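Local coordinates for Oxidored_FMN domain-containing protein ([Pseudomonas] geniculata N1, PDB 6L6J) that probably acts as an amine oxidase on 6-hydroxypseudooxynicotine, using bound flavin mononucleotide and a [4Fe-4S] cluster, at residues L104-P112 with H173-F181; K160-C171 with V215-A226. All coordinates share one frame; numbering follows the deposited sequence.

Interaction 1: residues L104-P112 with H173-F181; sequences LAHAGASGP and HNLSLLQDF. With FMN (flavin mononucleotide), chain B.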
loop_
_atom_site.group_PDB
_atom_site.type_symbol
_atom_site.label_atom_id
_atom_site.label_comp_id
_atom_site.label_asym_id
_atom_site.label_seq_id
_atom_site.Cartn_x
_atom_site.Cartn_y
_atom_site.Cartn_z
ATOM N N LEU A 104 17.309 5.186 10.519
ATOM C CA LEU A 104 17.794 4.590 11.788
ATOM C C LEU A 104 16.654 4.652 12.800
ATOM O O LEU A 104 16.126 5.748 13.021
ATOM C CB LEU A 104 19.025 5.356 12.273
ATOM C CG LEU A 104 20.297 5.104 11.458
ATOM C CD1 LEU A 104 21.503 5.737 12.146
ATOM C CD2 LEU A 104 20.531 3.609 11.234
ATOM N N ALA A 105 16.290 3.493 13.353
ATOM C CA ALA A 105 15.033 3.278 14.109
ATOM C C ALA A 105 15.294 2.439 15.357
ATOM O O ALA A 105 16.043 1.464 15.263
ATOM C CB ALA A 105 14.031 2.589 13.213
ATOM N N HIS A 106 14.661 2.796 16.473
ATOM C CA HIS A 106 14.526 1.910 17.659
ATOM C C HIS A 106 13.047 1.857 18.037
ATOM O O HIS A 106 12.488 2.936 18.325
ATOM C CB HIS A 106 15.421 2.332 18.838
ATOM C CG HIS A 106 15.504 1.259 19.868
ATOM N ND1 HIS A 106 14.393 0.850 20.595
ATOM C CD2 HIS A 106 16.521 0.457 20.249
ATOM C CE1 HIS A 106 14.733 -0.131 21.404
ATOM N NE2 HIS A 106 16.031 -0.409 21.195
ATOM N N ALA A 107 12.470 0.651 18.054
ATOM C CA ALA A 107 11.014 0.413 17.999
ATOM C C ALA A 107 10.386 0.587 19.388
ATOM O O ALA A 107 9.163 0.574 19.483
ATOM C CB ALA A 107 10.758 -0.959 17.417
ATOM N N GLY A 108 11.193 0.741 20.435
ATOM C CA GLY A 108 10.699 0.774 21.825
ATOM C C GLY A 108 9.620 -0.290 22.053
ATOM O O GLY A 108 9.918 -1.485 21.902
ATOM N N ALA A 109 8.400 0.139 22.381
ATOM C CA ALA A 109 7.280 -0.715 22.830
ATOM C C ALA A 109 6.304 -0.941 21.667
ATOM O O ALA A 109 5.086 -0.914 21.913
ATOM C CB ALA A 109 6.613 -0.053 24.009
ATOM N N SER A 110 6.830 -1.154 20.464
ATOM C CA SER A 110 6.075 -1.361 19.205
ATOM C C SER A 110 6.416 -2.712 18.566
ATOM O O SER A 110 5.755 -3.066 17.571
ATOM C CB SER A 110 6.384 -0.261 18.245
ATOM O OG SER A 110 7.587 -0.535 17.529
ATOM N N GLY A 111 7.425 -3.421 19.083
ATOM C CA GLY A 111 7.864 -4.729 18.562
ATOM C C GLY A 111 8.315 -5.669 19.681
ATOM O O GLY A 111 8.679 -5.210 20.769
ATOM N N PRO A 112 8.334 -7.005 19.426
ATOM C CA PRO A 112 8.633 -7.992 20.460
ATOM C C PRO A 112 10.111 -8.388 20.588
ATOM O O PRO A 112 10.414 -9.126 21.488
ATOM C CB PRO A 112 7.789 -9.163 19.933
ATOM C CG PRO A 112 8.024 -9.128 18.447
ATOM C CD PRO A 112 8.064 -7.649 18.122
ATOM N N HIS A 173 4.978 7.208 13.740
ATOM C CA HIS A 173 4.145 5.986 13.531
ATOM C C HIS A 173 3.750 5.260 14.838
ATOM O O HIS A 173 3.176 4.147 14.721
ATOM C CB HIS A 173 4.899 5.039 12.590
ATOM C CG HIS A 173 4.979 5.586 11.211
ATOM N ND1 HIS A 173 6.136 6.117 10.704
ATOM C CD2 HIS A 173 4.028 5.714 10.254
ATOM C CE1 HIS A 173 5.898 6.544 9.475
ATOM N NE2 HIS A 173 4.609 6.310 9.174
ATOM N N ASN A 174 4.038 5.819 16.024
ATOM C CA ASN A 174 4.034 5.042 17.287
ATOM C C ASN A 174 4.905 3.767 17.136
ATOM O O ASN A 174 4.593 2.745 17.790
ATOM C CB ASN A 174 2.606 4.687 17.684
ATOM C CG ASN A 174 2.532 4.130 19.086
ATOM O OD1 ASN A 174 3.402 4.449 19.909
ATOM N ND2 ASN A 174 1.536 3.289 19.355
ATOM N N LEU A 175 5.973 3.828 16.329
ATOM C CA LEU A 175 6.985 2.747 16.177
ATOM C C LEU A 175 8.366 3.237 16.635
ATOM O O LEU A 175 9.356 2.801 16.044
ATOM C CB LEU A 175 7.026 2.292 14.714
ATOM C CG LEU A 175 5.684 1.878 14.107
ATOM C CD1 LEU A 175 5.839 1.570 12.627
ATOM C CD2 LEU A 175 5.082 0.677 14.843
ATOM N N SER A 176 8.436 4.069 17.678
ATOM C CA SER A 176 9.704 4.671 18.170
ATOM C C SER A 176 9.692 4.803 19.693
ATOM O O SER A 176 8.704 5.326 20.247
ATOM C CB SER A 176 9.952 6.018 17.534
ATOM O OG SER A 176 10.888 6.760 18.309
ATOM N N LEU A 177 10.790 4.402 20.323
ATOM C CA LEU A 177 11.062 4.610 21.773
ATOM C C LEU A 177 11.002 6.109 22.103
ATOM O O LEU A 177 10.621 6.448 23.233
ATOM C CB LEU A 177 12.444 4.043 22.116
ATOM C CG LEU A 177 12.795 4.017 23.605
ATOM C CD1 LEU A 177 12.011 2.934 24.308
ATOM C CD2 LEU A 177 14.290 3.808 23.819
ATOM N N LEU A 178 11.342 6.982 21.150
ATOM C CA LEU A 178 11.384 8.451 21.364
ATOM C C LEU A 178 9.947 8.959 21.495
ATOM O O LEU A 178 9.698 9.750 22.406
ATOM C CB LEU A 178 12.137 9.130 20.214
ATOM C CG LEU A 178 13.559 8.626 19.934
ATOM C CD1 LEU A 178 14.171 9.390 18.774
ATOM C CD2 LEU A 178 14.472 8.746 21.153
ATOM N N GLN A 179 9.038 8.503 20.628
ATOM C CA GLN A 179 7.590 8.872 20.669
ATOM C C GLN A 179 6.995 8.327 21.973
ATOM O O GLN A 179 6.256 9.065 22.621
ATOM C CB GLN A 179 6.827 8.357 19.444
ATOM C CG GLN A 179 5.439 8.962 19.329
ATOM C CD GLN A 179 4.665 8.602 18.080
ATOM O OE1 GLN A 179 5.222 8.245 17.033
ATOM N NE2 GLN A 179 3.342 8.720 18.187
ATOM N N ASP A 180 7.341 7.090 22.348
ATOM C CA ASP A 180 6.929 6.473 23.638
ATOM C C ASP A 180 7.366 7.382 24.793
ATOM O O ASP A 180 6.560 7.630 25.697
ATOM C CB ASP A 180 7.470 5.052 23.793
ATOM C CG ASP A 180 6.880 4.033 22.818
ATOM O OD1 ASP A 180 5.796 4.334 22.216
ATOM O OD2 ASP A 180 7.517 2.943 22.640
ATOM N N PHE A 181 8.570 7.935 24.754
ATOM C CA PHE A 181 9.043 8.849 25.825
ATOM C C PHE A 181 8.224 10.143 25.793
ATOM O O PHE A 181 7.765 10.591 26.862
ATOM C CB PHE A 181 10.554 9.041 25.744
ATOM C CG PHE A 181 11.341 8.065 26.579
ATOM C CD1 PHE A 181 11.539 6.770 26.155
ATOM C CD2 PHE A 181 11.885 8.453 27.797
ATOM C CE1 PHE A 181 12.292 5.881 26.912
ATOM C CE2 PHE A 181 12.621 7.560 28.563
ATOM C CZ PHE A 181 12.823 6.276 28.118
HETATM N N1 FMN B . 7.135 4.986 7.131
HETATM C C2 FMN B . 8.223 4.874 7.959
HETATM O O2 FMN B . 8.536 5.865 8.626
HETATM N N3 FMN B . 8.990 3.782 8.072
HETATM C C4 FMN B . 8.726 2.679 7.352
HETATM O O4 FMN B . 9.428 1.676 7.460
HETATM C C4A FMN B . 7.546 2.689 6.442
HETATM N N5 FMN B . 7.221 1.609 5.692
HETATM C C5A FMN B . 6.188 1.695 4.824
HETATM C C6 FMN B . 5.895 0.614 3.996
HETATM C C7 FMN B . 4.851 0.719 3.099
HETATM C C7M FMN B . 4.514 -0.462 2.274
HETATM C C8 FMN B . 4.074 1.959 2.983
HETATM C C8M FMN B . 2.912 2.080 2.042
HETATM C C9 FMN B . 4.349 3.033 3.787
HETATM C C9A FMN B . 5.388 2.967 4.704
HETATM N N10 FMN B . 5.717 4.072 5.502
HETATM C C10 FMN B . 6.779 3.949 6.363
HETATM C "C1'" FMN B . 4.970 5.368 5.436
HETATM C "C2'" FMN B . 5.445 6.200 4.259
HETATM O "O2'" FMN B . 6.780 6.581 4.536
HETATM C "C3'" FMN B . 4.623 7.435 4.047
HETATM O "O3'" FMN B . 4.786 8.296 5.175
HETATM C "C4'" FMN B . 3.134 7.171 3.825
HETATM O "O4'" FMN B . 2.955 6.056 2.920
HETATM C "C5'" FMN B . 2.422 8.416 3.316
HETATM O "O5'" FMN B . 2.989 8.772 2.067
HETATM P P FMN B . 2.313 8.270 0.683
HETATM O O1P FMN B . 0.940 8.903 0.639
HETATM O O2P FMN B . 3.273 8.789 -0.341
HETATM O O3P FMN B . 2.281 6.756 0.778
HETATM O O HOH W 1 6.710 2.677 20.080
#
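Two loops at the C-terminal mouth of the flavin-binding TIM barrel meet here. Residues 104-112 run out of strand 99-105. Residues 173-181 follow strand 166-171 and enter helix 177-182. Two backbone amides tie them together. Leu177 N donates to His106 O at 3.0 Å, with an angle of 164° at the hydrogen. Ala109 N donates to Asp180 OD2 at 3.0 Å and meets that oxygen nearly along its C-O axis. The other carboxylate oxygen, Asp180 OD1, is hydrogen-bonded to His129, so the carboxylate is held at both oxygens.

Ser176 is the N-cap of the helix. Its OG accepts from Leu178 N at 2.9 Å and is also hydrogen-bonded to Tyr170 O. Gly108 CA packs against Leu177 CD1 at 3.5 Å, in the first helical turn. The positive phi of Gly108 is one that glycine tolerates well. The His106 imidazole lies beside Leu177, both side chains pointing the same way. His106 ND1 accepts from Gly108 N, and NE2 hydrogen-bonds to Thr66.

Nearer the flavin, Leu175 CD2 touches Ser110 CB. His173 belongs to the flavin pocket. Its CG sits anti to the carbonyl carbon (chi1 -69°), and its ring reaches the pyrimidine end of the isoalloxazine. Tyr170 OH hydrogen-bonds to ND1 and Asp266 to NE2, so both ring nitrogens have partners. An alanine at His173 is likely to leave Tyr170 and Asp266 without this shared partner and to open a gap beside the flavin.

Ser110 OG, also hydrogen-bonded to His69 NE2, donates to Ala107 O at 2.7 Å, the donor tilted 17° from the carbonyl plane.

Interaction 2: residues K160-C171 with V215-A226; sequences KRAGFDIVYVYC and VGDTCAVAVRFA. With FMN (flavin mononucleotide), chain B.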
loop_
_atom_site.group_PDB
_atom_site.type_symbol
_atom_site.label_atom_id
_atom_site.label_comp_id
_atom_site.label_asym_id
_atom_site.label_seq_id
_atom_site.Cartn_x
_atom_site.Cartn_y
_atom_site.Cartn_z
ATOM N N LYS A 160 27.411 6.378 8.093
ATOM C CA LYS A 160 28.409 7.269 7.428
ATOM C C LYS A 160 29.373 6.396 6.616
ATOM O O LYS A 160 29.473 6.619 5.415
ATOM C CB LYS A 160 29.160 8.118 8.463
ATOM C CG LYS A 160 29.769 9.414 7.948
ATOM C CD LYS A 160 30.881 9.915 8.850
ATOM C CE LYS A 160 30.987 11.420 8.968
ATOM N NZ LYS A 160 32.076 11.951 8.122
ATOM N N ARG A 161 29.966 5.386 7.262
ATOM C CA ARG A 161 30.932 4.421 6.678
ATOM C C ARG A 161 30.314 3.718 5.462
ATOM O O ARG A 161 31.049 3.386 4.536
ATOM C CB ARG A 161 31.360 3.392 7.730
ATOM C CG ARG A 161 32.247 3.934 8.847
ATOM C CD ARG A 161 33.183 2.857 9.411
ATOM N NE ARG A 161 33.919 2.211 8.316
ATOM C CZ ARG A 161 34.222 0.904 8.213
ATOM N NH1 ARG A 161 33.883 0.050 9.174
ATOM N NH2 ARG A 161 34.868 0.468 7.133
ATOM N N ALA A 162 29.009 3.479 5.479
ATOM C CA ALA A 162 28.252 2.827 4.389
ATOM C C ALA A 162 28.092 3.793 3.195
ATOM O O ALA A 162 27.941 3.331 2.035
ATOM C CB ALA A 162 26.924 2.368 4.958
ATOM N N GLY A 163 28.084 5.097 3.474
ATOM C CA GLY A 163 28.051 6.177 2.469
ATOM C C GLY A 163 26.704 6.869 2.332
ATOM O O GLY A 163 26.531 7.597 1.327
ATOM N N PHE A 164 25.788 6.636 3.276
ATOM C CA PHE A 164 24.478 7.324 3.365
ATOM C C PHE A 164 24.738 8.838 3.484
ATOM O O PHE A 164 25.654 9.290 4.216
ATOM C CB PHE A 164 23.640 6.756 4.528
ATOM C CG PHE A 164 23.103 5.352 4.333
ATOM C CD1 PHE A 164 22.040 5.103 3.473
ATOM C CD2 PHE A 164 23.666 4.269 4.999
ATOM C CE1 PHE A 164 21.559 3.815 3.287
ATOM C CE2 PHE A 164 23.180 2.981 4.810
ATOM C CZ PHE A 164 22.122 2.758 3.965
ATOM N N ASP A 165 23.930 9.617 2.774
ATOM C CA ASP A 165 24.017 11.101 2.719
ATOM C C ASP A 165 23.161 11.718 3.821
ATOM O O ASP A 165 23.502 12.846 4.276
ATOM C CB ASP A 165 23.567 11.613 1.347
ATOM C CG ASP A 165 24.381 11.006 0.222
ATOM O OD1 ASP A 165 25.602 11.315 0.129
ATOM O OD2 ASP A 165 23.801 10.199 -0.529
ATOM N N ILE A 166 22.064 11.030 4.169
ATOM C CA ILE A 166 21.001 11.509 5.104
ATOM C C ILE A 166 20.768 10.408 6.137
ATOM O O ILE A 166 20.358 9.289 5.739
ATOM C CB ILE A 166 19.700 11.855 4.351
ATOM C CG1 ILE A 166 19.948 12.791 3.160
ATOM C CG2 ILE A 166 18.671 12.437 5.309
ATOM C CD1 ILE A 166 18.798 12.864 2.170
ATOM N N VAL A 167 21.012 10.721 7.409
ATOM C CA VAL A 167 20.891 9.778 8.554
ATOM C C VAL A 167 19.754 10.297 9.432
ATOM O O VAL A 167 19.833 11.477 9.804
ATOM C CB VAL A 167 22.235 9.680 9.297
ATOM C CG1 VAL A 167 22.172 8.844 10.559
ATOM C CG2 VAL A 167 23.321 9.149 8.378
ATOM N N TYR A 168 18.743 9.461 9.730
ATOM C CA TYR A 168 17.469 9.880 10.393
ATOM C C TYR A 168 17.550 9.700 11.918
ATOM O O TYR A 168 18.366 8.873 12.433
ATOM C CB TYR A 168 16.240 9.137 9.851
ATOM C CG TYR A 168 15.560 9.783 8.666
ATOM C CD1 TYR A 168 16.030 9.619 7.372
ATOM C CD2 TYR A 168 14.396 10.504 8.829
ATOM C CE1 TYR A 168 15.378 10.169 6.276
ATOM C CE2 TYR A 168 13.729 11.049 7.747
ATOM C CZ TYR A 168 14.221 10.898 6.463
ATOM O OH TYR A 168 13.567 11.483 5.409
ATOM N N VAL A 169 16.737 10.490 12.621
ATOM C CA VAL A 169 16.331 10.259 14.035
ATOM C C VAL A 169 14.818 10.036 13.998
ATOM O O VAL A 169 14.100 10.937 13.540
ATOM C CB VAL A 169 16.740 11.430 14.947
ATOM C CG1 VAL A 169 15.847 11.570 16.161
ATOM C CG2 VAL A 169 18.191 11.310 15.382
ATOM N N TYR A 170 14.347 8.847 14.367
ATOM C CA TYR A 170 12.971 8.405 14.026
ATOM C C TYR A 170 12.080 8.534 15.252
ATOM O O TYR A 170 12.329 7.851 16.274
ATOM C CB TYR A 170 12.976 6.968 13.527
ATOM C CG TYR A 170 11.629 6.431 13.143
ATOM C CD1 TYR A 170 10.879 7.046 12.161
ATOM C CD2 TYR A 170 11.121 5.282 13.718
ATOM C CE1 TYR A 170 9.646 6.545 11.769
ATOM C CE2 TYR A 170 9.898 4.765 13.326
ATOM C CZ TYR A 170 9.157 5.398 12.354
ATOM O OH TYR A 170 7.951 4.918 11.963
ATOM N N CYS A 171 11.061 9.377 15.138
ATOM C CA CYS A 171 10.066 9.621 16.208
ATOM C C CYS A 171 8.681 9.790 15.586
ATOM O O CYS A 171 8.193 10.912 15.560
ATOM C CB CYS A 171 10.462 10.839 17.023
ATOM S SG CYS A 171 9.345 11.129 18.407
ATOM N N VAL A 215 27.951 12.600 12.975
ATOM C CA VAL A 215 28.048 12.449 11.487
ATOM C C VAL A 215 27.684 13.742 10.743
ATOM O O VAL A 215 27.584 13.665 9.497
ATOM C CB VAL A 215 27.148 11.297 10.990
ATOM C CG1 VAL A 215 27.347 10.039 11.810
ATOM C CG2 VAL A 215 25.673 11.671 10.953
ATOM N N GLY A 216 27.514 14.872 11.445
ATOM C CA GLY A 216 26.876 16.099 10.920
ATOM C C GLY A 216 27.740 16.882 9.937
ATOM O O GLY A 216 27.161 17.677 9.177
ATOM N N ASP A 217 29.067 16.709 9.971
ATOM C CA ASP A 217 30.036 17.440 9.100
ATOM C C ASP A 217 29.714 17.131 7.629
ATOM O O ASP A 217 29.670 18.083 6.843
ATOM C CB ASP A 217 31.501 17.149 9.464
ATOM C CG ASP A 217 31.838 15.702 9.840
ATOM O OD1 ASP A 217 30.908 14.850 9.899
ATOM O OD2 ASP A 217 33.044 15.430 10.086
ATOM N N THR A 218 29.444 15.866 7.289
ATOM C CA THR A 218 29.305 15.357 5.888
ATOM C C THR A 218 27.925 14.722 5.611
ATOM O O THR A 218 27.550 14.635 4.424
ATOM C CB THR A 218 30.403 14.326 5.595
ATOM O OG1 THR A 218 30.329 13.296 6.586
ATOM C CG2 THR A 218 31.781 14.949 5.573
ATOM N N CYS A 219 27.218 14.229 6.633
ATOM C CA CYS A 219 25.826 13.710 6.496
ATOM C C CYS A 219 24.824 14.736 7.036
ATOM O O CYS A 219 25.073 15.299 8.118
ATOM C CB CYS A 219 25.638 12.406 7.249
ATOM S SG CYS A 219 26.827 11.142 6.758
ATOM N N ALA A 220 23.744 14.983 6.301
ATOM C CA ALA A 220 22.556 15.681 6.829
ATOM C C ALA A 220 21.904 14.794 7.908
ATOM O O ALA A 220 21.910 13.553 7.752
ATOM C CB ALA A 220 21.596 15.986 5.712
ATOM N N VAL A 221 21.403 15.383 8.988
ATOM C CA VAL A 221 20.664 14.654 10.061
ATOM C C VAL A 221 19.185 15.015 9.962
ATOM O O VAL A 221 18.855 16.189 10.214
ATOM C CB VAL A 221 21.217 15.017 11.437
ATOM C CG1 VAL A 221 20.552 14.195 12.520
ATOM C CG2 VAL A 221 22.730 14.866 11.445
ATOM N N ALA A 222 18.349 14.062 9.544
ATOM C CA ALA A 222 16.895 14.271 9.346
ATOM C C ALA A 222 16.132 13.874 10.617
ATOM O O ALA A 222 16.586 13.007 11.343
ATOM C CB ALA A 222 16.424 13.489 8.145
ATOM N N VAL A 223 15.001 14.504 10.891
ATOM C CA VAL A 223 14.039 13.980 11.900
ATOM C C VAL A 223 12.772 13.607 11.147
ATOM O O VAL A 223 12.202 14.502 10.480
ATOM C CB VAL A 223 13.749 14.981 13.033
ATOM C CG1 VAL A 223 12.884 14.357 14.113
ATOM C CG2 VAL A 223 15.036 15.491 13.655
ATOM N N ARG A 224 12.360 12.340 11.230
ATOM C CA ARG A 224 10.972 11.977 10.877
ATOM C C ARG A 224 10.153 12.168 12.153
ATOM O O ARG A 224 10.565 11.632 13.206
ATOM C CB ARG A 224 10.891 10.576 10.279
ATOM C CG ARG A 224 9.498 10.244 9.773
ATOM C CD ARG A 224 9.190 10.582 8.329
ATOM N NE ARG A 224 8.629 9.421 7.660
ATOM C CZ ARG A 224 7.736 9.428 6.683
ATOM N NH1 ARG A 224 7.239 10.552 6.211
ATOM N NH2 ARG A 224 7.314 8.278 6.192
ATOM N N PHE A 225 9.098 12.986 12.097
ATOM C CA PHE A 225 8.298 13.328 13.303
ATOM C C PHE A 225 6.809 13.321 12.957
ATOM O O PHE A 225 6.402 14.032 12.027
ATOM C CB PHE A 225 8.764 14.650 13.922
ATOM C CG PHE A 225 7.968 15.085 15.127
ATOM C CD1 PHE A 225 7.894 14.276 16.251
ATOM C CD2 PHE A 225 7.300 16.297 15.148
ATOM C CE1 PHE A 225 7.149 14.650 17.357
ATOM C CE2 PHE A 225 6.563 16.676 16.261
ATOM C CZ PHE A 225 6.481 15.846 17.362
ATOM N N ALA A 226 6.061 12.482 13.679
ATOM C CA ALA A 226 4.588 12.519 13.773
ATOM C C ALA A 226 4.189 13.757 14.589
ATOM O O ALA A 226 4.507 13.799 15.815
ATOM C CB ALA A 226 4.071 11.240 14.385
HETATM N N1 FMN B . 7.135 4.986 7.131
HETATM C C2 FMN B . 8.223 4.874 7.959
HETATM O O2 FMN B . 8.536 5.865 8.626
HETATM N N3 FMN B . 8.990 3.782 8.072
HETATM C C4 FMN B . 8.726 2.679 7.352
HETATM O O4 FMN B . 9.428 1.676 7.460
HETATM C C4A FMN B . 7.546 2.689 6.442
HETATM N N5 FMN B . 7.221 1.609 5.692
HETATM C C5A FMN B . 6.188 1.695 4.824
HETATM C C6 FMN B . 5.895 0.614 3.996
HETATM C C7 FMN B . 4.851 0.719 3.099
HETATM C C7M FMN B . 4.514 -0.462 2.274
HETATM C C8 FMN B . 4.074 1.959 2.983
HETATM C C8M FMN B . 2.912 2.080 2.042
HETATM C C9 FMN B . 4.349 3.033 3.787
HETATM C C9A FMN B . 5.388 2.967 4.704
HETATM N N10 FMN B . 5.717 4.072 5.502
HETATM C C10 FMN B . 6.779 3.949 6.363
HETATM C "C1'" FMN B . 4.970 5.368 5.436
HETATM C "C2'" FMN B . 5.445 6.200 4.259
HETATM O "O2'" FMN B . 6.780 6.581 4.536
HETATM C "C3'" FMN B . 4.623 7.435 4.047
HETATM O "O3'" FMN B . 4.786 8.296 5.175
HETATM C "C4'" FMN B . 3.134 7.171 3.825
HETATM O "O4'" FMN B . 2.955 6.056 2.920
HETATM C "C5'" FMN B . 2.422 8.416 3.316
HETATM O "O5'" FMN B . 2.989 8.772 2.067
HETATM P P FMN B . 2.313 8.270 0.683
HETATM O O1P FMN B . 0.940 8.903 0.639
HETATM O O2P FMN B . 3.273 8.789 -0.341
HETATM O O3P FMN B . 2.281 6.756 0.778
#
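Tyr170 and Arg224 each hold CG opposite the backbone N (chi1 -179° in Tyr170), which sends the two side chains side by side from neighbouring parallel strands of the TIM barrel towards the flavin. The Arg224 chain then bends at chi2 and chi3, which brings its guanidinium to the cofactor. Arg224 NH2 donates to FMN O3' at 2.7 Å and weakly to FMN N1. Its NH1 forms a salt bridge with Asp257. Tyr170 meets Arg224 CB at the ring edge.

Strands 166-171 and 220-226 are in register from Ile166 with Ala220 to Cys171 with Phe225. Backbone bonds alternate between them: Val167 N to Ala220 O at 3.0 Å, then Ala222 N to Val167 O, Val169 N to Ala222 O, and on to Ala226 N with Cys171 O.

Ala222 CB sits over the centre of the Tyr168 ring, 3.6 Å from its centroid, a CH-pi contact. Arg224 N lies at the edge of the same ring. Tyr168 OH hydrogen-bonds to Tyr25 and Asp257. On the other face of the sheet, Cys171 SG stands at the edge of the Phe225 ring, 5.3 Å from its centroid, a sulfur-aromatic contact.

Before the strands begin, Lys160 crosses Asp217 and Thr218 at about a right angle. Lys160 NZ forms a salt bridge with Asp217 OD1 at 3.6 Å and donates to Thr218 OG1 at 2.7 Å.

The centres of interactions 1 and 2 lie about 17 Å apart in the same eight-stranded parallel barrel. Along the chain their segments alternate: 104-112, 160-171, 173-181, then 215-226. Strands 99-105, 166-171 and 220-229 are consecutive neighbours in the sheet. Interaction 2 pairs the second and third of these. Interaction 1 joins the loops that leave the first and second at the C-terminal mouth. The two contacts touch where strand 166-171 leads into helix 177-182: Gln179 N packs on Cys171 SG at 3.5 Å. Both reach the flavin, so the barrel wall and its mouth loops together shape one cofactor pocket.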